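Local coordinates for protein glycoside transferase (Listeria monocytogenes, PDB 6R2M) that probably hydrolyses glycosidic bonds in exopolysaccharide as an extracellular glycoside hydrolase, at residues F190-Q195 with I210-I215; S261-A266 with F301-N306. All blocks are in the same frame, centred on the assembly; numbering follows the deposited sequence.

In the fold
Contacts 1 and 2 follow one another along the chain and lie in a predominantly helical, monomeric protein, with their centres about 17 Å apart. Contact 1 ties the loop entering strand 193-195 to helix 209-223; contact 2 pairs the starts of helices 262-274 and 301-312. Ile-210, in the first turn of helix 209-223, joins them: its CD1 lies 3.9 Å from Ala-263 CB and its CG2 4.0 Å from Phe-302 CE2, while its backbone N approaches Val-264 CG2 at 3.5 Å. Helix 209-223 thus serves contact 1 through Gln-212 and Ile-215 and borders contact 2 through Ile-210. The geometry of neither contact identifies it as a catalytic site.

Contact 1: F190-Q195 with I210-I215; sequences FTEVFQ and IDQMLI
Gln-212 leaves its helix with CG anti to the carbonyl carbon and then bends at chi2 (-74°), which swings its amide across to the backbone of Phe-190. Phe-190 and Glu-192 likewise carry CG anti to their own carbonyl carbons, and the bend at chi2 of Glu-192 turns its carboxylate back toward the same amide. The amide then holds both the backbone N-H and the C=O of Phe-190. Phe-190 N donates to Gln-212 OE1 at 2.8 Å, meeting a lone pair in the carbonyl plane. In return, Gln-212 NE2 donates to Phe-190 O at 3.0 Å in an almost straight bond (172°), again on a lone pair, with the acceptor lying in the amide plane. A third, weak bond runs from Gln-212 NE2 to Glu-192 OE2 at 3.1 Å; here carboxylate and amide planes stand 78° apart. The stronger partner of this carboxylate is Ala-202 N, which donates to OE1.

Ile-215, one turn further along the helix, supplies the apolar half. Its CG2 sits over one face of the Phe-190 ring, offset toward the rim, in a CH-pi contact 3.6 Å from the centroid, while Gln-212 OE1 lies at the ring edge, 3.5 Å from Phe-190 CD2. Ile-215 CD1, at the end of the other branch, lies 3.8 Å from Glu-192 CG. Phe-230 of helix 228-241 also meets the Phe-190 ring.

A classic beta bulge at Glu-192 and Val-193, opposite Gln-200, marks where strand 193-195 begins. The paired bonds satisfy Phe-190 N and O, in a contact whose four touching residues are all buried, and fix which way the amide is flipped. The weak second N-H bond of Gln-212 NE2 may modestly stabilise a charged Glu-192.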
loop_
_atom_site.group_PDB
_atom_site.type_symbol
_atom_site.label_atom_id
_atom_site.label_comp_id
_atom_site.label_asym_id
_atom_site.label_seq_id
_atom_site.Cartn_x
_atom_site.Cartn_y
_atom_site.Cartn_z
ATOM N N PHE A 190 -2.746 7.068 -16.065
ATOM C CA PHE A 190 -2.355 8.248 -15.307
ATOM C C PHE A 190 -0.882 8.560 -15.530
ATOM O O PHE A 190 -0.043 7.652 -15.576
ATOM C CB PHE A 190 -2.563 8.023 -13.814
ATOM C CG PHE A 190 -3.993 7.921 -13.396
ATOM C CD1 PHE A 190 -4.729 9.055 -13.113
ATOM C CD2 PHE A 190 -4.596 6.671 -13.222
ATOM C CE1 PHE A 190 -6.043 8.955 -12.692
ATOM C CE2 PHE A 190 -5.916 6.569 -12.809
ATOM C CZ PHE A 190 -6.634 7.703 -12.540
ATOM N N THR A 191 -0.568 9.855 -15.628
ATOM C CA THR A 191 0.805 10.313 -15.442
ATOM C C THR A 191 1.180 10.110 -13.984
ATOM O O THR A 191 0.546 10.693 -13.099
ATOM C CB THR A 191 0.936 11.792 -15.784
ATOM O OG1 THR A 191 -0.111 12.504 -15.119
ATOM C CG2 THR A 191 0.849 12.023 -17.272
ATOM N N GLU A 192 2.204 9.305 -13.728
ATOM C CA GLU A 192 2.457 8.879 -12.359
ATOM C C GLU A 192 3.230 9.892 -11.534
ATOM O O GLU A 192 3.207 9.799 -10.301
ATOM C CB GLU A 192 3.244 7.568 -12.348
ATOM C CG GLU A 192 2.522 6.422 -13.037
ATOM C CD GLU A 192 2.968 6.214 -14.477
ATOM O OE1 GLU A 192 3.416 7.187 -15.121
ATOM O OE2 GLU A 192 2.883 5.061 -14.965
ATOM N N VAL A 193 3.925 10.833 -12.161
ATOM C CA VAL A 193 4.918 11.646 -11.467
ATOM C C VAL A 193 4.524 13.116 -11.530
ATOM O O VAL A 193 4.223 13.648 -12.605
ATOM C CB VAL A 193 6.324 11.444 -12.061
ATOM C CG1 VAL A 193 7.335 12.285 -11.298
ATOM C CG2 VAL A 193 6.728 9.982 -12.005
ATOM N N PHE A 194 4.574 13.776 -10.380
ATOM C CA PHE A 194 4.337 15.208 -10.269
ATOM C C PHE A 194 5.661 15.844 -9.868
ATOM O O PHE A 194 6.253 15.464 -8.855
ATOM C CB PHE A 194 3.220 15.469 -9.251
ATOM C CG PHE A 194 2.870 16.921 -9.068
ATOM C CD1 PHE A 194 2.025 17.564 -9.958
ATOM C CD2 PHE A 194 3.359 17.624 -7.977
ATOM C CE1 PHE A 194 1.692 18.897 -9.778
ATOM C CE2 PHE A 194 3.029 18.959 -7.793
ATOM C CZ PHE A 194 2.198 19.593 -8.699
ATOM N N GLN A 195 6.175 16.737 -10.711
ATOM C CA GLN A 195 7.480 17.338 -10.461
ATOM C C GLN A 195 7.472 18.729 -11.067
ATOM O O GLN A 195 7.036 18.904 -12.210
ATOM C CB GLN A 195 8.623 16.504 -11.050
ATOM C CG GLN A 195 10.013 17.129 -10.843
ATOM C CD GLN A 195 11.137 16.248 -11.352
ATOM O OE1 GLN A 195 10.907 15.316 -12.116
ATOM N NE2 GLN A 195 12.365 16.542 -10.926
ATOM N N ILE A 210 0.005 -1.988 -10.872
ATOM C CA ILE A 210 -0.054 -1.771 -9.426
ATOM C C ILE A 210 -0.082 -0.279 -9.132
ATOM O O ILE A 210 -0.933 0.215 -8.383
ATOM C CB ILE A 210 1.139 -2.433 -8.712
ATOM C CG1 ILE A 210 1.078 -3.944 -8.868
ATOM C CG2 ILE A 210 1.153 -2.017 -7.231
ATOM C CD1 ILE A 210 2.273 -4.648 -8.207
ATOM N N ASP A 211 0.859 0.460 -9.713
ATOM C CA ASP A 211 0.909 1.898 -9.468
ATOM C C ASP A 211 -0.323 2.594 -10.037
ATOM O O ASP A 211 -0.909 3.466 -9.377
ATOM C CB ASP A 211 2.192 2.474 -10.050
ATOM C CG ASP A 211 3.430 1.745 -9.539
ATOM O OD1 ASP A 211 3.376 1.250 -8.396
ATOM O OD2 ASP A 211 4.429 1.673 -10.273
ATOM N N GLN A 212 -0.766 2.181 -11.229
ATOM C CA GLN A 212 -1.965 2.773 -11.807
ATOM C C GLN A 212 -3.186 2.544 -10.919
ATOM O O GLN A 212 -4.002 3.453 -10.747
ATOM C CB GLN A 212 -2.209 2.222 -13.207
ATOM C CG GLN A 212 -1.145 2.624 -14.243
ATOM C CD GLN A 212 -1.280 4.079 -14.678
ATOM O OE1 GLN A 212 -2.390 4.558 -14.864
ATOM N NE2 GLN A 212 -0.154 4.776 -14.841
ATOM N N MET A 213 -3.336 1.336 -10.347
ATOM C CA MET A 213 -4.504 1.087 -9.503
ATOM C C MET A 213 -4.444 1.930 -8.239
ATOM O O MET A 213 -5.471 2.438 -7.773
ATOM C CB MET A 213 -4.606 -0.398 -9.124
ATOM C CG MET A 213 -5.076 -1.326 -10.239
ATOM S SD MET A 213 -6.566 -0.787 -11.093
ATOM C CE MET A 213 -7.678 -0.497 -9.706
ATOM N N LEU A 214 -3.251 2.100 -7.669
ATOM C CA LEU A 214 -3.153 2.919 -6.464
ATOM C C LEU A 214 -3.519 4.373 -6.762
ATOM O O LEU A 214 -4.183 5.027 -5.952
ATOM C CB LEU A 214 -1.750 2.815 -5.870
ATOM C CG LEU A 214 -1.473 1.444 -5.229
ATOM C CD1 LEU A 214 0.002 1.306 -4.918
ATOM C CD2 LEU A 214 -2.320 1.279 -3.961
ATOM N N ILE A 215 -3.112 4.894 -7.923
ATOM C CA ILE A 215 -3.488 6.259 -8.296
ATOM C C ILE A 215 -4.991 6.355 -8.484
ATOM O O ILE A 215 -5.633 7.315 -8.039
ATOM C CB ILE A 215 -2.745 6.702 -9.573
ATOM C CG1 ILE A 215 -1.240 6.668 -9.339
ATOM C CG2 ILE A 215 -3.220 8.115 -10.023
ATOM C CD1 ILE A 215 -0.439 6.740 -10.613
#

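Contact 2: S261-A266 with F301-N306; sequences STAVYA and FFDYIN
Two donors grip Asp-303 OD1. Ala-263 N is hydrogen-bonded to Asp-303 OD1 at 3.0 Å, arriving from above the carboxylate plane, and water 1 donates to the same OD1 at 2.7 Å. That water is also hydrogen-bonded to Ser-261 OG at 2.6 Å. Ser-261 is the N-cap of helix 262-274, its OG, anti to the backbone N, accepting from Val-264 N at 3.0 Å. Asp-303 OD1, from another helix, thus takes the N-H of Ala-263 in the first turn, and that helix start probably favours its ionised form. Apolar contact is made where Ala-263 CB lies obliquely 3.6 Å from Phe-302 CE2, while Thr-262 CG2 rests on the carbonyl oxygen Asp-303 O. Asn-306 ND2 hangs 3.3 Å above the centre of the Phe-302 ring while donating to Phe-302 O, which also accepts from Asn-306 N. Ala-263 and Ala-266 face the partner helix, and the axes of 262-266 and 301-306 pass 8.7 Å apart at 34°. Around this pair, Leu-288 of helix 278-290 packs on Thr-262 and Ala-266, helix 50-62 meets Phe-302 through Glu-51 and Leu-55, and helix 209-223 reaches Ser-261 and Ala-263 through Ile-210.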
loop_
_atom_site.group_PDB
_atom_site.type_symbol
_atom_site.label_atom_id
_atom_site.label_comp_id
_atom_site.label_asym_id
_atom_site.label_seq_id
_atom_site.Cartn_x
_atom_site.Cartn_y
_atom_site.Cartn_z
ATOM N N SER A 261 -0.969 -9.934 -12.310
ATOM C CA SER A 261 -0.429 -9.524 -11.018
ATOM C C SER A 261 -1.454 -9.776 -9.927
ATOM O O SER A 261 -2.598 -9.324 -10.031
ATOM C CB SER A 261 -0.046 -8.048 -11.015
ATOM O OG SER A 261 -0.015 -7.540 -9.675
ATOM N N THR A 262 -1.039 -10.500 -8.884
ATOM C CA THR A 262 -1.916 -10.704 -7.735
ATOM C C THR A 262 -2.331 -9.373 -7.116
ATOM O O THR A 262 -3.516 -9.144 -6.847
ATOM C CB THR A 262 -1.215 -11.591 -6.713
ATOM O OG1 THR A 262 -0.992 -12.879 -7.292
ATOM C CG2 THR A 262 -2.072 -11.753 -5.473
ATOM N N ALA A 263 -1.362 -8.476 -6.888
ATOM C CA ALA A 263 -1.693 -7.196 -6.268
ATOM C C ALA A 263 -2.667 -6.390 -7.124
ATOM O O ALA A 263 -3.570 -5.737 -6.588
ATOM C CB ALA A 263 -0.422 -6.395 -5.987
ATOM N N VAL A 264 -2.519 -6.448 -8.451
ATOM C CA VAL A 264 -3.439 -5.740 -9.340
ATOM C C VAL A 264 -4.862 -6.233 -9.147
ATOM O O VAL A 264 -5.802 -5.438 -9.076
ATOM C CB VAL A 264 -2.986 -5.877 -10.801
ATOM C CG1 VAL A 264 -4.123 -5.440 -11.730
ATOM C CG2 VAL A 264 -1.769 -5.004 -11.020
ATOM N N TYR A 265 -5.051 -7.549 -9.032
ATOM C CA TYR A 265 -6.417 -8.024 -8.812
ATOM C C TYR A 265 -6.922 -7.692 -7.414
ATOM O O TYR A 265 -8.123 -7.434 -7.242
ATOM C CB TYR A 265 -6.500 -9.525 -9.067
ATOM C CG TYR A 265 -6.453 -9.859 -10.544
ATOM C CD1 TYR A 265 -7.217 -9.136 -11.456
ATOM C CD2 TYR A 265 -5.662 -10.899 -11.021
ATOM C CE1 TYR A 265 -7.179 -9.426 -12.818
ATOM C CE2 TYR A 265 -5.626 -11.211 -12.390
ATOM C CZ TYR A 265 -6.394 -10.463 -13.276
ATOM O OH TYR A 265 -6.364 -10.768 -14.621
ATOM N N ALA A 266 -6.044 -7.682 -6.404
ATOM C CA ALA A 266 -6.487 -7.259 -5.078
ATOM C C ALA A 266 -6.947 -5.806 -5.101
ATOM O O ALA A 266 -8.025 -5.471 -4.582
ATOM C CB ALA A 266 -5.366 -7.453 -4.057
ATOM N N PHE A 301 6.220 -10.884 -0.927
ATOM C CA PHE A 301 5.331 -10.677 0.213
ATOM C C PHE A 301 4.201 -9.707 -0.122
ATOM O O PHE A 301 3.062 -9.885 0.332
ATOM C CB PHE A 301 6.132 -10.175 1.413
ATOM C CG PHE A 301 5.338 -10.145 2.670
ATOM C CD1 PHE A 301 5.066 -11.316 3.355
ATOM C CD2 PHE A 301 4.828 -8.941 3.153
ATOM C CE1 PHE A 301 4.307 -11.279 4.531
ATOM C CE2 PHE A 301 4.086 -8.891 4.306
ATOM C CZ PHE A 301 3.818 -10.062 5.003
ATOM N N PHE A 302 4.497 -8.665 -0.907
ATOM C CA PHE A 302 3.469 -7.692 -1.288
ATOM C C PHE A 302 2.274 -8.372 -1.937
ATOM O O PHE A 302 1.124 -8.043 -1.629
ATOM C CB PHE A 302 4.052 -6.661 -2.248
ATOM C CG PHE A 302 3.159 -5.465 -2.509
ATOM C CD1 PHE A 302 3.111 -4.401 -1.614
ATOM C CD2 PHE A 302 2.435 -5.362 -3.696
ATOM C CE1 PHE A 302 2.334 -3.267 -1.890
ATOM C CE2 PHE A 302 1.664 -4.246 -3.963
ATOM C CZ PHE A 302 1.613 -3.194 -3.067
ATOM N N ASP A 303 2.528 -9.337 -2.833
ATOM C CA ASP A 303 1.429 -10.059 -3.473
ATOM C C ASP A 303 0.742 -10.991 -2.486
ATOM O O ASP A 303 -0.493 -11.028 -2.403
ATOM C CB ASP A 303 1.950 -10.855 -4.673
ATOM C CG ASP A 303 2.310 -9.978 -5.850
ATOM O OD1 ASP A 303 1.520 -9.084 -6.196
ATOM O OD2 ASP A 303 3.396 -10.189 -6.431
ATOM N N TYR A 304 1.530 -11.743 -1.720
ATOM C CA TYR A 304 0.962 -12.681 -0.764
ATOM C C TYR A 304 0.038 -11.964 0.209
ATOM O O TYR A 304 -1.116 -12.360 0.400
ATOM C CB TYR A 304 2.087 -13.397 -0.012
ATOM C CG TYR A 304 1.577 -14.202 1.159
ATOM C CD1 TYR A 304 1.035 -15.468 0.968
ATOM C CD2 TYR A 304 1.586 -13.681 2.444
ATOM C CE1 TYR A 304 0.530 -16.190 2.032
ATOM C CE2 TYR A 304 1.092 -14.401 3.511
ATOM C CZ TYR A 304 0.570 -15.651 3.300
ATOM O OH TYR A 304 0.081 -16.344 4.393
ATOM N N ILE A 305 0.521 -10.874 0.809
ATOM C CA ILE A 305 -0.217 -10.307 1.929
ATOM C C ILE A 305 -1.379 -9.446 1.450
ATOM O O ILE A 305 -2.399 -9.351 2.139
ATOM C CB ILE A 305 0.726 -9.521 2.860
ATOM C CG1 ILE A 305 0.059 -9.278 4.218
ATOM C CG2 ILE A 305 1.209 -8.202 2.229
ATOM C CD1 ILE A 305 -0.088 -10.551 5.065
ATOM N N ASN A 306 -1.269 -8.802 0.280
ATOM C CA ASN A 306 -2.416 -8.050 -0.215
ATOM C C ASN A 306 -3.545 -8.977 -0.645
ATOM O O ASN A 306 -4.721 -8.615 -0.505
ATOM C CB ASN A 306 -2.010 -7.131 -1.366
ATOM C CG ASN A 306 -1.495 -5.782 -0.875
ATOM O OD1 ASN A 306 -2.240 -5.010 -0.293
ATOM N ND2 ASN A 306 -0.218 -5.507 -1.100
HETATM O O HOH W 1 2.244 -8.254 -8.626
#